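Local atomic coordinates of glucan-binding protein C, GbpC (Streptococcus mutans UA159, PDB entry 5UQZ), a protein that probably binds glucan at the streptococcal cell surface and appears to mediate both sucrose-independent and sucrose-dependent adherence, through a calcium-bearing beta-supersandwich domain. Residues G56-A61 against N217-L222; S187-N192 against N319-P324. All coordinates share one frame; numbering follows the deposited sequence. Where two conformers were deposited one is given.

Contact 1: G56-A61 against N217-L222; sequences GRVEKA and NAIMSL
The backbones of A61 and N217 come within 5.3 Å of each other, CA to CA, where the short helix 57-60 ends beside the residues leading into strand 219-222; the CA atoms of V58 and I219 lie 6.3 Å apart. N217 ND2 donates to A61 O over 2.9 Å, with the oxygen close to the plane of the N217 amide. The donor stands 21° out of the carbonyl plane of A61. A second, weaker hold on the same oxygen is the CA-H of N217, its CA 3.2 Å from A61 O. The amide's OD1 turns to N145. Helix 57-60 closely follows the long helix 3-51 and packs V58 and E59 on its Y45, while strand 219-222 is an outermost strand of a three-stranded antiparallel sheet, paired with strand 303-306. I219 points from that strand at the helix: its CD1 lies 3.6 Å from R57 NH2, the two side chains crossing at about a right angle. R57 bends at chi3 (46°), and NH2 is hydrogen-bonded to N216 O and T306 OG1. The other branch, I219 CG2, rests loosely on V58 CG2 at 4.4 Å, and A61 CB touches I219 CD1.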
ATOM      1  N   GLY A  56     -10.068  -1.292 -18.653  1.00 11.27           N
ATOM      2  CA  GLY A  56     -10.908  -0.116 -18.692  1.00 10.85           C
ATOM      3  C   GLY A  56     -12.041  -0.148 -17.684  1.00 10.79           C
ATOM      4  O   GLY A  56     -12.624   0.905 -17.403  1.00 11.28           O
ATOM      5  N   ARG A  57     -12.332  -1.323 -17.112  1.00 10.02           N
ATOM      6  CA  ARG A  57     -13.383  -1.384 -16.112  1.00 10.83           C
ATOM      7  C   ARG A  57     -13.087  -0.536 -14.890  1.00 10.00           C
ATOM      8  O   ARG A  57     -14.025  -0.151 -14.198  1.00 11.01           O
ATOM      9  CB  ARG A  57     -13.584  -2.846 -15.687  1.00 12.56           C
ATOM     10  CG  ARG A  57     -14.348  -3.648 -16.708  1.00 11.77           C
ATOM     11  CD  ARG A  57     -14.437  -5.148 -16.379  1.00 11.89           C
ATOM     12  NE  ARG A  57     -14.807  -5.399 -14.967  1.00 11.11           N
ATOM     13  CZ  ARG A  57     -15.999  -5.203 -14.399  1.00  9.64           C
ATOM     14  NH1 ARG A  57     -17.034  -4.851 -15.169  1.00 12.06           N
ATOM     15  NH2 ARG A  57     -16.172  -5.387 -13.107  1.00  9.70           N
ATOM     16  N   VAL A  58     -11.825  -0.203 -14.615  1.00 10.70           N
ATOM     17  CA  VAL A  58     -11.554   0.679 -13.466  1.00 11.25           C
ATOM     18  C   VAL A  58     -12.343   1.976 -13.583  1.00 12.91           C
ATOM     19  O   VAL A  58     -12.892   2.486 -12.595  1.00 13.81           O
ATOM     20  CB  VAL A  58     -10.052   0.978 -13.336  1.00 12.17           C
ATOM     21  CG1 VAL A  58      -9.798   2.013 -12.242  1.00 11.96           C
ATOM     22  CG2 VAL A  58      -9.286  -0.301 -13.073  1.00 12.07           C
ATOM     23  N   GLU A  59     -12.381   2.546 -14.788  1.00 12.40           N
ATOM     24  CA  GLU A  59     -13.158   3.745 -15.044  0.55 15.27           C
ATOM     25  C   GLU A  59     -14.607   3.417 -15.421  1.00 17.63           C
ATOM     26  O   GLU A  59     -15.551   4.035 -14.918  1.00 22.32           O
ATOM     27  CB  GLU A  59     -12.468   4.538 -16.165  0.55 19.01           C
ATOM     28  CG  GLU A  59     -13.055   5.898 -16.406  0.55 24.77           C
ATOM     29  CD  GLU A  59     -12.114   6.810 -17.162  0.55 26.85           C
ATOM     30  OE1 GLU A  59     -10.884   6.741 -16.934  0.55 29.68           O
ATOM     31  OE2 GLU A  59     -12.620   7.605 -17.976  0.55 33.31           O
ATOM     32  N   LYS A  60     -14.803   2.437 -16.290  1.00 13.97           N
ATOM     33  CA  LYS A  60     -16.119   2.259 -16.891  1.00 15.14           C
ATOM     34  C   LYS A  60     -17.105   1.555 -15.971  1.00 13.04           C
ATOM     35  O   LYS A  60     -18.318   1.750 -16.148  1.00 17.89           O
ATOM     36  CB  LYS A  60     -15.976   1.529 -18.234  1.00 16.04           C
ATOM     37  CG  LYS A  60     -15.246   2.362 -19.300  1.00 23.06           C
ATOM     38  CD  LYS A  60     -15.051   1.591 -20.657  1.00 28.52           C
ATOM     39  CE  LYS A  60     -16.371   1.315 -21.375  1.00 36.28           C
ATOM     40  NZ  LYS A  60     -16.967   2.591 -21.867  1.00 38.03           N
ATOM     41  N   ALA A  61     -16.623   0.684 -15.091  1.00 10.54           N
ATOM     42  CA  ALA A  61     -17.528  -0.153 -14.324  1.00 10.54           C
ATOM     43  C   ALA A  61     -17.657   0.308 -12.879  1.00  9.22           C
ATOM     44  O   ALA A  61     -18.442  -0.286 -12.139  1.00 10.62           O
ATOM     45  CB  ALA A  61     -17.069  -1.599 -14.308  1.00 11.84           C
ATOM     46  N   ASN A 217     -19.827  -3.951  -9.963  1.00  7.19           N
ATOM     47  CA  ASN A 217     -19.411  -2.549 -10.024  1.00  7.86           C
ATOM     48  C   ASN A 217     -18.519  -2.140  -8.854  1.00  7.21           C
ATOM     49  O   ASN A 217     -18.180  -0.957  -8.747  1.00  8.07           O
ATOM     50  CB  ASN A 217     -20.629  -1.627 -10.105  1.00  7.74           C
ATOM     51  CG  ASN A 217     -21.492  -1.923 -11.334  1.00  8.19           C
ATOM     52  OD1 ASN A 217     -22.641  -2.362 -11.212  1.00  8.52           O
ATOM     53  ND2 ASN A 217     -20.910  -1.702 -12.520  1.00 10.66           N
ATOM     54  N   ALA A 218     -18.124  -3.058  -7.967  1.00  6.82           N
ATOM     55  CA  ALA A 218     -17.253  -2.670  -6.858  1.00  7.24           C
ATOM     56  C   ALA A 218     -15.818  -2.925  -7.281  1.00  6.92           C
ATOM     57  O   ALA A 218     -15.297  -4.032  -7.133  1.00  8.68           O
ATOM     58  CB  ALA A 218     -17.609  -3.414  -5.568  1.00  7.76           C
ATOM     59  N   ILE A 219     -15.134  -1.892  -7.776  1.00  7.00           N
ATOM     60  CA  ILE A 219     -13.740  -2.038  -8.168  1.00  7.27           C
ATOM     61  C   ILE A 219     -12.904  -1.554  -6.993  1.00  7.54           C
ATOM     62  O   ILE A 219     -13.046  -0.407  -6.546  1.00  8.46           O
ATOM     63  CB  ILE A 219     -13.399  -1.284  -9.462  1.00  9.13           C
ATOM     64  CG1 ILE A 219     -14.446  -1.534 -10.571  1.00  9.88           C
ATOM     65  CG2 ILE A 219     -11.987  -1.720  -9.933  1.00 11.31           C
ATOM     66  CD1 ILE A 219     -14.714  -2.979 -10.895  1.00 11.84           C
ATOM     67  N   MET A 220     -12.057  -2.419  -6.462  1.00  7.97           N
ATOM     68  CA  MET A 220     -11.312  -2.106  -5.254  1.00  8.11           C
ATOM     69  C   MET A 220      -9.815  -2.205  -5.503  1.00  7.56           C
ATOM     70  O   MET A 220      -9.328  -3.018  -6.297  1.00  8.22           O
ATOM     71  CB  MET A 220     -11.745  -3.023  -4.129  1.00  9.07           C
ATOM     72  CG  MET A 220     -13.220  -2.786  -3.817  1.00  9.31           C
ATOM     73  SD  MET A 220     -13.795  -3.480  -2.288  1.00 10.31           S
ATOM     74  CE  MET A 220     -12.986  -2.349  -1.157  1.00 15.47           C
ATOM     75  N   SER A 221      -9.081  -1.396  -4.781  1.00  7.50           N
ATOM     76  CA  SER A 221      -7.643  -1.301  -4.947  1.00  7.41           C
ATOM     77  C   SER A 221      -6.935  -2.430  -4.217  1.00  8.00           C
ATOM     78  O   SER A 221      -7.338  -2.848  -3.130  1.00  9.30           O
ATOM     79  CB  SER A 221      -7.170   0.035  -4.389  1.00  8.34           C
ATOM     80  OG  SER A 221      -7.450   0.126  -3.004  1.00  9.10           O
ATOM     81  N   LEU A 222      -5.828  -2.885  -4.799  1.00  8.23           N
ATOM     82  CA  LEU A 222      -4.870  -3.769  -4.143  1.00  9.14           C
ATOM     83  C   LEU A 222      -3.502  -3.147  -4.438  1.00  8.25           C
ATOM     84  O   LEU A 222      -2.649  -3.684  -5.173  1.00  9.42           O
ATOM     85  CB  LEU A 222      -4.992  -5.204  -4.689  1.00 10.38           C
ATOM     86  CG  LEU A 222      -6.374  -5.823  -4.395  1.00 12.90           C
ATOM     87  CD1 LEU A 222      -6.596  -7.100  -5.162  1.00 13.15           C
ATOM     88  CD2 LEU A 222      -6.626  -6.034  -2.892  1.00 12.93           C
TER

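Contact 2: S187-N192 against N319-P324; sequences SNAGRN and NDQNLP
The guanidinium of R191 meets the carboxylate of D320 edge-on: CG of D320 lies in the guanidinium plane, and the two flat groups are turned 30° from one another. The grip is side-on and uses two nitrogens, NE reaching D320 OD1 at 2.8 Å and NH2 reaching D320 OD2 at 3.1 Å, both bonds nearly straight. NH2 approaches on the syn side of OD2, whereas NE comes to OD1 from above the carboxylate plane, 38° out of it. R191 is extended from CG to NE, and chi3 (174°) sets NE anti to CB, which brings it up to the acid, with CG passing 3.6 Å from D320 OD1. At the other end, Q321 leans over the 187-189 backbone. Its CG is anti to the backbone N, CB packs on N188 O, and NE2 donates to S187 O at 2.9 Å, the acceptor lying near the plane of the Q321 amide. D320 to L323 form a type II beta turn, in which L323 N bonds to D320 O; N319 ND2 reaches over the carbonyl plane of L323 to bond its oxygen, while N319 OD1 takes a bond from H235. The contact thus joins two loops at one end of the beta-supersandwich, those between strands 180-184 and 194-204 and between strands 312-319 and 325-329. Two waters bridge the loops: one accepts from R191 N and lies 2.8 Å from N319 O, also within reach of N188 O; the other accepts from G190 N and donates to D320 OD1. With R191 NE and this water both on OD1 and R191 NH2 on OD2, the carboxylate is probably kept charged, and its two-point pairing with the guanidinium would restrict rotation of both groups.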
ATOM      1  N   SER A 187      10.648 -14.864  13.390  1.00 10.68           N
ATOM      2  CA  SER A 187      11.363 -15.631  14.397  1.00 11.50           C
ATOM      3  C   SER A 187      12.331 -16.646  13.806  1.00 12.62           C
ATOM      4  O   SER A 187      13.273 -17.037  14.500  1.00 15.32           O
ATOM      5  CB  SER A 187      10.365 -16.370  15.283  1.00 13.88           C
ATOM      6  OG  SER A 187       9.541 -15.449  15.970  1.00 12.93           O
ATOM      7  N   ASN A 188      12.087 -17.117  12.590  1.00 12.46           N
ATOM      8  CA  ASN A 188      12.865 -18.212  12.016  1.00 12.45           C
ATOM      9  C   ASN A 188      13.628 -17.771  10.783  1.00 13.33           C
ATOM     10  O   ASN A 188      13.203 -16.859  10.086  1.00 13.74           O
ATOM     11  CB  ASN A 188      11.919 -19.331  11.647  1.00 14.50           C
ATOM     12  CG  ASN A 188      11.083 -19.763  12.826  1.00 15.67           C
ATOM     13  OD1 ASN A 188      11.616 -20.055  13.905  1.00 19.76           O
ATOM     14  ND2 ASN A 188       9.770 -19.808  12.649  1.00 16.85           N
ATOM     15  N   ALA A 189      14.763 -18.440  10.550  1.00 14.42           N
ATOM     16  CA  ALA A 189      15.486 -18.308   9.293  1.00 14.64           C
ATOM     17  C   ALA A 189      14.783 -19.096   8.185  1.00 12.52           C
ATOM     18  O   ALA A 189      13.934 -19.946   8.441  1.00 15.13           O
ATOM     19  CB  ALA A 189      16.901 -18.878   9.482  1.00 16.99           C
ATOM     20  N   GLY A 190      15.140 -18.800   6.942  1.00 11.99           N
ATOM     21  CA  GLY A 190      14.680 -19.591   5.812  1.00 11.84           C
ATOM     22  C   GLY A 190      13.625 -18.933   4.946  1.00 11.45           C
ATOM     23  O   GLY A 190      13.234 -19.535   3.939  1.00 11.85           O
ATOM     24  N   ARG A 191      13.135 -17.748   5.310  1.00 11.33           N
ATOM     25  CA  ARG A 191      12.329 -16.915   4.401  1.00 10.86           C
ATOM     26  C   ARG A 191      10.987 -17.539   4.035  1.00 10.84           C
ATOM     27  O   ARG A 191      10.351 -17.081   3.081  1.00 13.32           O
ATOM     28  CB  ARG A 191      13.115 -16.501   3.147  1.00 11.02           C
ATOM     29  CG  ARG A 191      14.343 -15.694   3.470  1.00 13.33           C
ATOM     30  CD  ARG A 191      15.051 -15.281   2.222  1.00 12.92           C
ATOM     31  NE  ARG A 191      16.171 -14.374   2.536  1.00 13.85           N
ATOM     32  CZ  ARG A 191      16.960 -13.782   1.652  1.00 15.82           C
ATOM     33  NH1 ARG A 191      16.765 -14.012   0.349  1.00 15.50           N
ATOM     34  NH2 ARG A 191      17.889 -12.917   2.088  1.00 17.22           N
ATOM     35  N   ASN A 192      10.504 -18.524   4.803  1.00 11.11           N
ATOM     36  CA  ASN A 192       9.346 -19.292   4.363  1.00 11.41           C
ATOM     37  C   ASN A 192       8.117 -19.193   5.261  1.00 10.94           C
ATOM     38  O   ASN A 192       7.099 -19.826   4.954  1.00 15.40           O
ATOM     39  CB  ASN A 192       9.707 -20.762   4.133  1.00 12.66           C
ATOM     40  CG  ASN A 192      10.544 -21.028   2.862  1.00 13.50           C
ATOM     41  OD1 ASN A 192      11.283 -22.014   2.819  1.00 16.33           O
ATOM     42  ND2 ASN A 192      10.418 -20.199   1.811  1.00 15.97           N
ATOM     43  N   ASN A 319      11.131 -12.109   4.812  1.00  9.60           N
ATOM     44  CA  ASN A 319      12.202 -11.439   5.542  1.00  9.28           C
ATOM     45  C   ASN A 319      13.125 -12.463   6.173  1.00 10.85           C
ATOM     46  O   ASN A 319      12.705 -13.573   6.538  1.00 11.09           O
ATOM     47  CB  ASN A 319      11.625 -10.640   6.720  1.00 10.45           C
ATOM     48  CG  ASN A 319      10.973  -9.355   6.278  1.00 10.19           C
ATOM     49  OD1 ASN A 319      10.573  -9.218   5.097  1.00 12.21           O
ATOM     50  ND2 ASN A 319      10.743  -8.441   7.189  1.00 10.89           N
ATOM     51  N   ASP A 320      14.385 -12.062   6.373  1.00 11.72           N
ATOM     52  CA  ASP A 320      15.284 -12.868   7.174  1.00 12.95           C
ATOM     53  C   ASP A 320      14.886 -12.835   8.655  1.00 12.37           C
ATOM     54  O   ASP A 320      14.185 -11.931   9.154  1.00 12.16           O
ATOM     55  CB  ASP A 320      16.726 -12.392   7.001  1.00 16.36           C
ATOM     56  CG  ASP A 320      17.309 -12.849   5.655  1.00 21.94           C
ATOM     57  OD1 ASP A 320      16.925 -13.949   5.190  1.00 27.58           O
ATOM     58  OD2 ASP A 320      18.152 -12.165   5.107  1.00 34.70           O
ATOM     59  N   GLN A 321      15.392 -13.837   9.360  1.00 12.98           N
ATOM     60  CA  GLN A 321      15.221 -13.913  10.800  1.00 12.54           C
ATOM     61  C   GLN A 321      15.635 -12.606  11.469  1.00 13.16           C
ATOM     62  O   GLN A 321      16.640 -11.973  11.094  1.00 14.70           O
ATOM     63  CB  GLN A 321      16.094 -15.063  11.318  1.00 14.38           C
ATOM     64  CG  GLN A 321      15.881 -15.367  12.769  1.00 16.83           C
ATOM     65  CD  GLN A 321      16.702 -16.549  13.197  1.00 19.92           C
ATOM     66  OE1 GLN A 321      17.843 -16.740  12.747  1.00 23.24           O
ATOM     67  NE2 GLN A 321      16.135 -17.360  14.033  1.00 21.87           N
ATOM     68  N   ASN A 322      14.843 -12.176  12.456  1.00 12.95           N
ATOM     69  CA  ASN A 322      15.121 -10.992  13.265  1.00 14.43           C
ATOM     70  C   ASN A 322      14.813  -9.667  12.580  1.00 13.82           C
ATOM     71  O   ASN A 322      15.045  -8.615  13.202  1.00 14.31           O
ATOM     72  CB  ASN A 322      16.538 -10.977  13.868  1.00 16.01           C
ATOM     73  CG  ASN A 322      16.733 -12.111  14.828  1.00 23.19           C
ATOM     74  OD1 ASN A 322      15.791 -12.485  15.535  1.00 24.13           O
ATOM     75  ND2 ASN A 322      17.917 -12.692  14.839  1.00 26.79           N
ATOM     76  N   LEU A 323      14.280  -9.662  11.361  1.00 11.80           N
ATOM     77  CA  LEU A 323      13.786  -8.420  10.775  1.00 11.80           C
ATOM     78  C   LEU A 323      12.274  -8.512  10.761  1.00 10.82           C
ATOM     79  O   LEU A 323      11.710  -9.232   9.918  1.00 10.42           O
ATOM     80  CB  LEU A 323      14.321  -8.293   9.353  1.00 12.62           C
ATOM     81  CG  LEU A 323      14.026  -6.930   8.780  1.00 13.86           C
ATOM     82  CD1 LEU A 323      14.904  -5.839   9.420  1.00 17.32           C
ATOM     83  CD2 LEU A 323      14.146  -6.916   7.254  1.00 18.11           C
ATOM     84  N   PRO A 324      11.576  -7.810  11.646  1.00 10.91           N
ATOM     85  CA  PRO A 324      10.115  -7.980  11.762  1.00 10.35           C
ATOM     86  C   PRO A 324       9.403  -7.752  10.441  1.00  9.57           C
ATOM     87  O   PRO A 324       9.811  -6.901   9.628  1.00 11.00           O
ATOM     88  CB  PRO A 324       9.724  -6.928  12.808  1.00 10.59           C
ATOM     89  CG  PRO A 324      10.938  -6.868  13.707  1.00 12.99           C
ATOM     90  CD  PRO A 324      12.127  -6.982  12.749  1.00 12.44           C
TER
HETATM   91  O   HOH W   1      13.408 -16.029   7.561  1.00 16.45           O
HETATM   92  O   HOH W   2      17.183 -16.987   6.060  1.00 36.49           O

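Both are surface contacts on opposite sides of the chain's centre, their centres about 36 Å apart and their nearest atoms about 18 Å apart. They share no secondary-structure element. Contact 1 sets a short helix, beside the long helix 3-51, against an edge strand, whereas contact 2 joins two irregular loops that link strands of the larger sheets. Chemistry follows place: in contact 1 the buried I219 brings apolar packing beside one amide-to-carbonyl bond, while contact 2 is almost wholly polar, with an ion pair, a glutamine bond and bridging waters. Contact 1 lies away from the calcium site, whereas in contact 2 the N319 side chain is about 11 Å from the ion.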